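Core protein P7 (Pseudomonas phage phi12, PDB 2Q82) forms part of the viral core of a double-stranded RNA phage and, like P7 of related cystoviruses, probably assists particle assembly and RNA packaging. Local coordinates at residues L26-D34 and P96-L104; E14-Y22 and R114-E122. All coordinates share one frame; numbering follows the deposited sequence.

Interaction 1 (L26-D34 and P96-L104); sequences LMVMSHNGD and PSALVDAEL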
loop_
_atom_site.group_PDB
_atom_site.type_symbol
_atom_site.label_atom_id
_atom_site.label_comp_id
_atom_site.label_asym_id
_atom_site.label_seq_id
_atom_site.Cartn_x
_atom_site.Cartn_y
_atom_site.Cartn_z
ATOM N N LEU A 26 9.175 -7.831 -0.988
ATOM C CA LEU A 26 8.393 -8.224 0.155
ATOM C C LEU A 26 7.972 -9.666 -0.044
ATOM O O LEU A 26 7.367 -9.989 -1.062
ATOM C CB LEU A 26 7.154 -7.349 0.266
ATOM C CG LEU A 26 6.144 -7.887 1.278
ATOM C CD1 LEU A 26 6.695 -7.757 2.675
ATOM C CD2 LEU A 26 4.848 -7.143 1.160
HETATM N N MSE A 27 8.305 -10.558 0.889
HETATM C CA MSE A 27 7.828 -11.917 0.684
HETATM C C MSE A 27 6.434 -11.989 1.210
HETATM O O MSE A 27 6.096 -11.440 2.253
HETATM C CB MSE A 27 8.544 -13.019 1.440
HETATM C CG MSE A 27 9.949 -12.844 1.788
HETATM SE SE MSE A 27 11.038 -13.285 0.326
HETATM C CE MSE A 27 11.146 -11.453 -0.124
ATOM N N VAL A 28 5.671 -12.786 0.486
ATOM C CA VAL A 28 4.290 -12.999 0.753
ATOM C C VAL A 28 3.986 -14.467 0.910
ATOM O O VAL A 28 4.268 -15.276 0.033
ATOM C CB VAL A 28 3.507 -12.415 -0.376
ATOM C CG1 VAL A 28 2.141 -12.976 -0.401
ATOM C CG2 VAL A 28 3.488 -10.924 -0.226
HETATM N N MSE A 29 3.359 -14.797 2.028
HETATM C CA MSE A 29 3.063 -16.182 2.324
HETATM C C MSE A 29 1.584 -16.519 2.540
HETATM O O MSE A 29 0.950 -15.976 3.440
HETATM C CB MSE A 29 3.874 -16.577 3.559
HETATM C CG MSE A 29 3.541 -17.917 4.146
HETATM SE SE MSE A 29 4.274 -18.149 5.950
HETATM C CE MSE A 29 3.634 -19.977 6.198
ATOM N N SER A 30 1.054 -17.424 1.714
ATOM C CA SER A 30 -0.329 -17.866 1.837
ATOM C C SER A 30 -0.410 -18.816 3.017
ATOM O O SER A 30 0.221 -19.878 3.011
ATOM C CB SER A 30 -0.792 -18.597 0.594
ATOM O OG SER A 30 -2.102 -19.104 0.790
ATOM N N HIS A 31 -1.215 -18.456 4.010
ATOM C CA HIS A 31 -1.287 -19.273 5.204
ATOM C C HIS A 31 -2.373 -18.856 6.193
ATOM O O HIS A 31 -2.518 -17.677 6.507
ATOM C CB HIS A 31 0.077 -19.205 5.881
ATOM C CG HIS A 31 0.143 -19.880 7.208
ATOM N ND1 HIS A 31 0.219 -21.259 7.344
ATOM C CD2 HIS A 31 0.181 -19.388 8.462
ATOM C CE1 HIS A 31 0.303 -21.567 8.616
ATOM N NE2 HIS A 31 0.280 -20.447 9.328
ATOM N N ASN A 32 -3.129 -19.843 6.670
ATOM C CA ASN A 32 -4.178 -19.627 7.666
ATOM C C ASN A 32 -3.687 -20.298 8.920
ATOM O O ASN A 32 -3.178 -21.411 8.853
ATOM C CB ASN A 32 -5.479 -20.316 7.280
ATOM C CG ASN A 32 -6.216 -19.592 6.203
ATOM O OD1 ASN A 32 -6.448 -18.392 6.304
ATOM N ND2 ASN A 32 -6.603 -20.311 5.165
ATOM N N GLY A 33 -3.850 -19.658 10.067
ATOM C CA GLY A 33 -3.387 -20.289 11.284
ATOM C C GLY A 33 -2.330 -19.446 11.941
ATOM O O GLY A 33 -2.094 -18.320 11.522
ATOM N N ASP A 34 -1.687 -19.977 12.972
ATOM C CA ASP A 34 -0.661 -19.206 13.661
ATOM C C ASP A 34 0.508 -18.987 12.736
ATOM O O ASP A 34 0.855 -19.844 11.936
ATOM C CB ASP A 34 -0.134 -19.932 14.890
ATOM C CG ASP A 34 -1.228 -20.434 15.781
ATOM O OD1 ASP A 34 -1.937 -19.606 16.386
ATOM O OD2 ASP A 34 -1.372 -21.671 15.865
ATOM N N PRO A 96 -1.568 -23.295 3.496
ATOM C CA PRO A 96 -2.084 -22.401 2.469
ATOM C C PRO A 96 -3.570 -22.171 2.411
ATOM O O PRO A 96 -4.384 -23.086 2.580
ATOM C CB PRO A 96 -1.607 -23.032 1.171
ATOM C CG PRO A 96 -0.413 -23.780 1.555
ATOM C CD PRO A 96 -0.740 -24.351 2.902
ATOM N N SER A 97 -3.899 -20.922 2.115
ATOM C CA SER A 97 -5.270 -20.504 1.935
ATOM C C SER A 97 -5.520 -20.670 0.454
ATOM O O SER A 97 -4.811 -20.098 -0.371
ATOM C CB SER A 97 -5.452 -19.040 2.302
ATOM O OG SER A 97 -6.546 -18.493 1.584
ATOM N N ALA A 98 -6.527 -21.465 0.122
ATOM C CA ALA A 98 -6.864 -21.703 -1.267
ATOM C C ALA A 98 -7.268 -20.407 -1.955
ATOM O O ALA A 98 -7.002 -20.216 -3.136
ATOM C CB ALA A 98 -7.985 -22.704 -1.354
ATOM N N LEU A 99 -7.920 -19.524 -1.211
ATOM C CA LEU A 99 -8.356 -18.256 -1.762
ATOM C C LEU A 99 -7.143 -17.408 -2.126
ATOM O O LEU A 99 -7.027 -16.909 -3.248
ATOM C CB LEU A 99 -9.227 -17.519 -0.751
ATOM C CG LEU A 99 -9.648 -16.099 -1.137
ATOM C CD1 LEU A 99 -10.459 -16.128 -2.409
ATOM C CD2 LEU A 99 -10.458 -15.486 -0.017
ATOM N N VAL A 100 -6.231 -17.249 -1.175
ATOM C CA VAL A 100 -5.034 -16.460 -1.430
ATOM C C VAL A 100 -4.227 -17.076 -2.572
ATOM O O VAL A 100 -3.780 -16.379 -3.481
ATOM C CB VAL A 100 -4.166 -16.353 -0.166
ATOM C CG1 VAL A 100 -2.817 -15.733 -0.493
ATOM C CG2 VAL A 100 -4.883 -15.501 0.867
ATOM N N ASP A 101 -4.040 -18.390 -2.538
ATOM C CA ASP A 101 -3.278 -19.032 -3.597
ATOM C C ASP A 101 -3.858 -18.730 -4.973
ATOM O O ASP A 101 -3.126 -18.509 -5.928
ATOM C CB ASP A 101 -3.267 -20.539 -3.423
ATOM C CG ASP A 101 -2.421 -20.981 -2.256
ATOM O OD1 ASP A 101 -1.729 -20.143 -1.643
ATOM O OD2 ASP A 101 -2.454 -22.188 -1.969
ATOM N N ALA A 102 -5.181 -18.756 -5.071
ATOM C CA ALA A 102 -5.838 -18.500 -6.337
ATOM C C ALA A 102 -5.608 -17.059 -6.754
ATOM O O ALA A 102 -5.299 -16.765 -7.909
ATOM C CB ALA A 102 -7.321 -18.768 -6.215
ATOM N N GLU A 103 -5.774 -16.168 -5.790
ATOM C CA GLU A 103 -5.600 -14.749 -6.015
ATOM C C GLU A 103 -4.198 -14.413 -6.478
ATOM O O GLU A 103 -4.008 -13.513 -7.284
ATOM C CB GLU A 103 -5.888 -14.001 -4.735
ATOM C CG GLU A 103 -7.277 -14.227 -4.259
ATOM C CD GLU A 103 -8.222 -13.232 -4.844
ATOM O OE1 GLU A 103 -8.239 -13.077 -6.084
ATOM O OE2 GLU A 103 -8.942 -12.597 -4.052
ATOM N N LEU A 104 -3.214 -15.131 -5.950
ATOM C CA LEU A 104 -1.827 -14.889 -6.311
ATOM C C LEU A 104 -1.341 -15.805 -7.414
ATOM O O LEU A 104 -0.136 -15.935 -7.612
ATOM C CB LEU A 104 -0.918 -15.125 -5.119
ATOM C CG LEU A 104 -1.246 -14.463 -3.788
ATOM C CD1 LEU A 104 -0.340 -14.987 -2.711
ATOM C CD2 LEU A 104 -1.083 -12.983 -3.915
HETATM O O HOH W 1 -5.958 -23.545 4.894
#
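S30 and S97 make the main polar link between the end of strand 26-30 and the turn that leads into helix 98-103. The backbone N of S97 donates to S30 OG over 2.9 Å, at an N-H...O angle of 148°. S30 holds its hydroxyl anti to its own backbone N (chi1 175°), which brings OG up to the N-terminal turn of the helix, within reach of S97 N. D101 OD1 appears to accept from the same hydroxyl, although the position of that oxygen is doubtful. S97 is the N-cap: its OG accepts a hydrogen bond from V100 N at 3.0 Å, almost straight (177°), and the same OG is hydrogen-bonded to D65.

The strand is the middle one of a five-stranded parallel sheet. The helix belongs to the beta-alpha-beta crossover between the neighbouring strands 84-89 and 109-111, so the serine pair fastens the start of the crossover helix to the tip of the central strand.

Apolar contacts continue along the helix. V100 CG1 lies 3.7 Å from S30 CB, and further back V28 CG1 meets L104 CD1 at 3.9 Å, the two side chains crossing obliquely; F74 of helix 68-76 also packs on V28.

Weaker contacts gather in the loop beyond the strand. P96 CA makes a CA-H...O contact with S30 O at 3.5 Å. The amide nitrogen of N32 comes alongside S97, with ND2 3.3 Å from CB, while N32 OD1 is hydrogen-bonded to D65 N. A water donates to P96 O at 2.8 Å and is weakly bound by N32 ND2. The H31 ring is held at both nitrogens: NE2 donates to D34 O at 2.7 Å and ND1 accepts from Q95 N, which fixes the imidazole's rotation.

Interaction 2 (E14-Y22 and R114-E122); sequences ELQNRLAQY and RVLNDIADE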
loop_
_atom_site.group_PDB
_atom_site.type_symbol
_atom_site.label_atom_id
_atom_site.label_comp_id
_atom_site.label_asym_id
_atom_site.label_seq_id
_atom_site.Cartn_x
_atom_site.Cartn_y
_atom_site.Cartn_z
ATOM N N GLU A 14 22.677 -16.156 -10.446
ATOM C CA GLU A 14 23.842 -16.527 -9.625
ATOM C C GLU A 14 23.292 -15.872 -8.248
ATOM O O GLU A 14 22.278 -15.148 -8.179
ATOM C CB GLU A 14 25.122 -15.933 -9.905
ATOM C CG GLU A 14 25.243 -14.467 -9.705
ATOM C CD GLU A 14 26.615 -14.028 -10.104
ATOM O OE1 GLU A 14 27.394 -14.895 -10.547
ATOM O OE2 GLU A 14 26.932 -12.828 -9.989
ATOM N N LEU A 15 24.078 -16.128 -7.217
ATOM C CA LEU A 15 23.642 -15.867 -5.887
ATOM C C LEU A 15 23.486 -14.473 -5.483
ATOM O O LEU A 15 22.591 -14.146 -4.711
ATOM C CB LEU A 15 24.628 -16.628 -4.975
ATOM C CG LEU A 15 24.396 -16.367 -3.485
ATOM C CD1 LEU A 15 23.120 -17.009 -3.058
ATOM C CD2 LEU A 15 25.541 -16.847 -2.693
ATOM N N GLN A 16 24.341 -13.628 -6.034
ATOM C CA GLN A 16 24.329 -12.227 -5.639
ATOM C C GLN A 16 23.130 -11.576 -6.159
ATOM O O GLN A 16 22.478 -10.799 -5.517
ATOM C CB GLN A 16 25.570 -11.503 -6.150
ATOM C CG GLN A 16 26.843 -11.922 -5.489
ATOM C CD GLN A 16 26.829 -11.697 -4.012
ATOM O OE1 GLN A 16 26.972 -12.643 -3.245
ATOM N NE2 GLN A 16 26.671 -10.453 -3.591
ATOM N N ASN A 17 22.789 -11.915 -7.404
ATOM C CA ASN A 17 21.620 -11.324 -7.940
ATOM C C ASN A 17 20.404 -11.821 -7.203
ATOM O O ASN A 17 19.436 -11.084 -7.051
ATOM C CB ASN A 17 21.562 -11.680 -9.384
ATOM C CG ASN A 17 22.721 -11.108 -10.134
ATOM O OD1 ASN A 17 23.171 -11.666 -11.121
ATOM N ND2 ASN A 17 23.217 -9.966 -9.661
ATOM N N ARG A 18 20.436 -13.068 -6.749
ATOM C CA ARG A 18 19.284 -13.583 -6.040
ATOM C C ARG A 18 19.089 -12.834 -4.757
ATOM O O ARG A 18 17.982 -12.400 -4.445
ATOM C CB ARG A 18 19.426 -15.064 -5.748
ATOM C CG ARG A 18 19.237 -15.848 -7.002
ATOM C CD ARG A 18 19.001 -17.319 -6.782
ATOM N NE ARG A 18 19.927 -17.992 -5.877
ATOM C CZ ARG A 18 21.070 -18.579 -6.231
ATOM N NH1 ARG A 18 21.480 -18.577 -7.493
ATOM N NH2 ARG A 18 21.768 -19.251 -5.324
ATOM N N LEU A 19 20.168 -12.669 -4.010
ATOM C CA LEU A 19 20.081 -11.973 -2.747
ATOM C C LEU A 19 19.698 -10.527 -2.908
ATOM O O LEU A 19 19.040 -9.953 -2.042
ATOM C CB LEU A 19 21.413 -12.026 -2.039
ATOM C CG LEU A 19 21.814 -13.428 -1.636
ATOM C CD1 LEU A 19 23.306 -13.473 -1.459
ATOM C CD2 LEU A 19 21.096 -13.825 -0.361
ATOM N N ALA A 20 20.111 -9.928 -4.017
ATOM C CA ALA A 20 19.814 -8.526 -4.270
ATOM C C ALA A 20 18.313 -8.332 -4.389
ATOM O O ALA A 20 17.766 -7.349 -3.905
ATOM C CB ALA A 20 20.514 -8.050 -5.526
ATOM N N GLN A 21 17.645 -9.285 -5.024
ATOM C CA GLN A 21 16.209 -9.184 -5.204
ATOM C C GLN A 21 15.390 -9.548 -3.969
ATOM O O GLN A 21 14.376 -8.918 -3.700
ATOM C CB GLN A 21 15.744 -9.950 -6.440
ATOM C CG GLN A 21 15.813 -11.447 -6.318
ATOM C CD GLN A 21 15.135 -12.145 -7.475
ATOM O OE1 GLN A 21 13.967 -12.525 -7.389
ATOM N NE2 GLN A 21 15.865 -12.319 -8.569
ATOM N N TYR A 22 15.831 -10.549 -3.209
ATOM C CA TYR A 22 15.278 -10.771 -1.875
ATOM C C TYR A 22 15.294 -9.460 -1.113
ATOM O O TYR A 22 14.291 -9.038 -0.551
ATOM C CB TYR A 22 16.104 -11.787 -1.083
ATOM C CG TYR A 22 16.223 -13.158 -1.699
ATOM C CD1 TYR A 22 15.348 -13.584 -2.681
ATOM C CD2 TYR A 22 17.219 -14.029 -1.288
ATOM C CE1 TYR A 22 15.464 -14.835 -3.238
ATOM C CE2 TYR A 22 17.341 -15.275 -1.836
ATOM C CZ TYR A 22 16.466 -15.677 -2.811
ATOM O OH TYR A 22 16.596 -16.926 -3.355
ATOM N N ARG A 114 14.964 -22.426 -0.272
ATOM C CA ARG A 114 16.025 -21.946 -1.143
ATOM C C ARG A 114 16.413 -20.551 -0.724
ATOM O O ARG A 114 17.600 -20.244 -0.676
ATOM C CB ARG A 114 15.521 -21.953 -2.583
ATOM C CG ARG A 114 16.343 -21.129 -3.536
ATOM C CD ARG A 114 17.349 -21.918 -4.290
ATOM N NE ARG A 114 18.030 -22.882 -3.443
ATOM C CZ ARG A 114 19.315 -22.792 -3.126
ATOM N NH1 ARG A 114 20.036 -21.787 -3.591
ATOM N NH2 ARG A 114 19.874 -23.722 -2.365
ATOM N N VAL A 115 15.449 -19.701 -0.394
ATOM C CA VAL A 115 15.749 -18.350 0.041
ATOM C C VAL A 115 16.634 -18.353 1.288
ATOM O O VAL A 115 17.654 -17.671 1.350
ATOM C CB VAL A 115 14.436 -17.595 0.365
ATOM C CG1 VAL A 115 14.735 -16.292 1.075
ATOM C CG2 VAL A 115 13.664 -17.339 -0.915
ATOM N N LEU A 116 16.238 -19.132 2.285
ATOM C CA LEU A 116 16.996 -19.204 3.520
ATOM C C LEU A 116 18.400 -19.757 3.293
ATOM O O LEU A 116 19.360 -19.294 3.899
ATOM C CB LEU A 116 16.251 -20.069 4.527
ATOM C CG LEU A 116 14.966 -19.399 5.009
ATOM C CD1 LEU A 116 14.140 -20.387 5.793
ATOM C CD2 LEU A 116 15.299 -18.190 5.869
ATOM N N ASN A 117 18.495 -20.758 2.424
ATOM C CA ASN A 117 19.770 -21.369 2.094
ATOM C C ASN A 117 20.721 -20.299 1.582
ATOM O O ASN A 117 21.850 -20.181 2.041
ATOM C CB ASN A 117 19.589 -22.408 0.994
ATOM C CG ASN A 117 19.059 -23.729 1.509
ATOM O OD1 ASN A 117 18.798 -24.637 0.724
ATOM N ND2 ASN A 117 18.908 -23.849 2.817
ATOM N N ASP A 118 20.253 -19.533 0.610
ATOM C CA ASP A 118 21.069 -18.490 0.013
ATOM C C ASP A 118 21.581 -17.491 1.025
ATOM O O ASP A 118 22.755 -17.134 1.028
ATOM C CB ASP A 118 20.287 -17.745 -1.069
ATOM C CG ASP A 118 20.044 -18.596 -2.295
ATOM O OD1 ASP A 118 20.881 -19.484 -2.574
ATOM O OD2 ASP A 118 19.031 -18.366 -2.987
ATOM N N ILE A 119 20.691 -17.026 1.888
ATOM C CA ILE A 119 21.077 -16.046 2.884
ATOM C C ILE A 119 22.060 -16.624 3.890
ATOM O O ILE A 119 22.997 -15.957 4.302
ATOM C CB ILE A 119 19.847 -15.515 3.616
ATOM C CG1 ILE A 119 18.952 -14.765 2.618
ATOM C CG2 ILE A 119 20.274 -14.613 4.754
ATOM C CD1 ILE A 119 17.546 -14.471 3.114
ATOM N N ALA A 120 21.840 -17.874 4.278
ATOM C CA ALA A 120 22.723 -18.511 5.238
ATOM C C ALA A 120 24.083 -18.731 4.599
ATOM O O ALA A 120 25.114 -18.498 5.222
ATOM C CB ALA A 120 22.143 -19.839 5.690
ATOM N N ASP A 121 24.081 -19.186 3.353
ATOM C CA ASP A 121 25.337 -19.445 2.658
ATOM C C ASP A 121 26.137 -18.166 2.486
ATOM O O ASP A 121 27.357 -18.162 2.631
ATOM C CB ASP A 121 25.095 -20.044 1.278
ATOM C CG ASP A 121 24.563 -21.463 1.336
ATOM O OD1 ASP A 121 24.649 -22.101 2.404
ATOM O OD2 ASP A 121 24.071 -21.942 0.295
ATOM N N GLU A 122 25.461 -17.072 2.178
ATOM C CA GLU A 122 26.184 -15.828 1.969
ATOM C C GLU A 122 26.754 -15.315 3.272
ATOM O O GLU A 122 27.772 -14.623 3.299
ATOM C CB GLU A 122 25.262 -14.798 1.331
ATOM C CG GLU A 122 25.871 -13.429 1.141
ATOM C CD GLU A 122 27.205 -13.427 0.386
ATOM O OE1 GLU A 122 27.405 -14.251 -0.536
ATOM O OE2 GLU A 122 28.047 -12.564 0.715
#
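L19 and I119 meet at the apolar centre, where L19 CD2 lies 3.8 Å from I119 CG1, while the other branch, L19 CD1, rests 3.7 Å from CG of E122. Beside them the Y22 ring takes V115 against one face: V115 CG1 stands 4.1 Å from the ring centroid, 15° off the normal, a CH-pi contact. The opposite face lies on backbone of its own helix, at R18 O.

The two helical segments cross at -112°, and D118 is the knob between them, its side chain set in a hole formed by L15, R18, L19 and Y22. L15 CD1 packs on the aliphatic stem, 3.5 Å from D118 CB.

At the polar edge the carboxylate is held from several directions. D118 OD2 accepts from Y22 OH at 2.9 Å through its anti lone pair. R18, its chain bent at chi3 (-49°), grips side-on: NE reaches OD2 of D118 at 3.0 Å and NH2 reaches OD1 at 2.9 Å, both oxygens lying in the guanidinium plane but approached from above the carboxylate plane. R114, one turn before D118 in its own helix, adds a salt bridge from NH1 to OD1.

With two arginines and a tyrosine hydroxyl sharing one carboxylate, D118 is probably kept ionised and its rotation fixed, so the polar bonds that cross between the helices centre on this one acidic side chain.

In the fold
From its modelled N terminus the chain runs through helix 15-23, whose long loop is closed only when helix 112-127 packs back on it in interaction 2. Strand 25-30 follows that first helix directly and starts a second loop, which interaction 1 closes at helix 98-103; this loop nests inside the first. The contacts lie on opposite sides of the chain's centre, about 22 Å apart between their centres, yet they touch where CE of M27 packs 4.0 Å from the carbonyl O of Y22. Interaction 1 ties the sheet, through strand 25-30, to a helix packed against it, and interaction 2 joins the chain's first helix to its last.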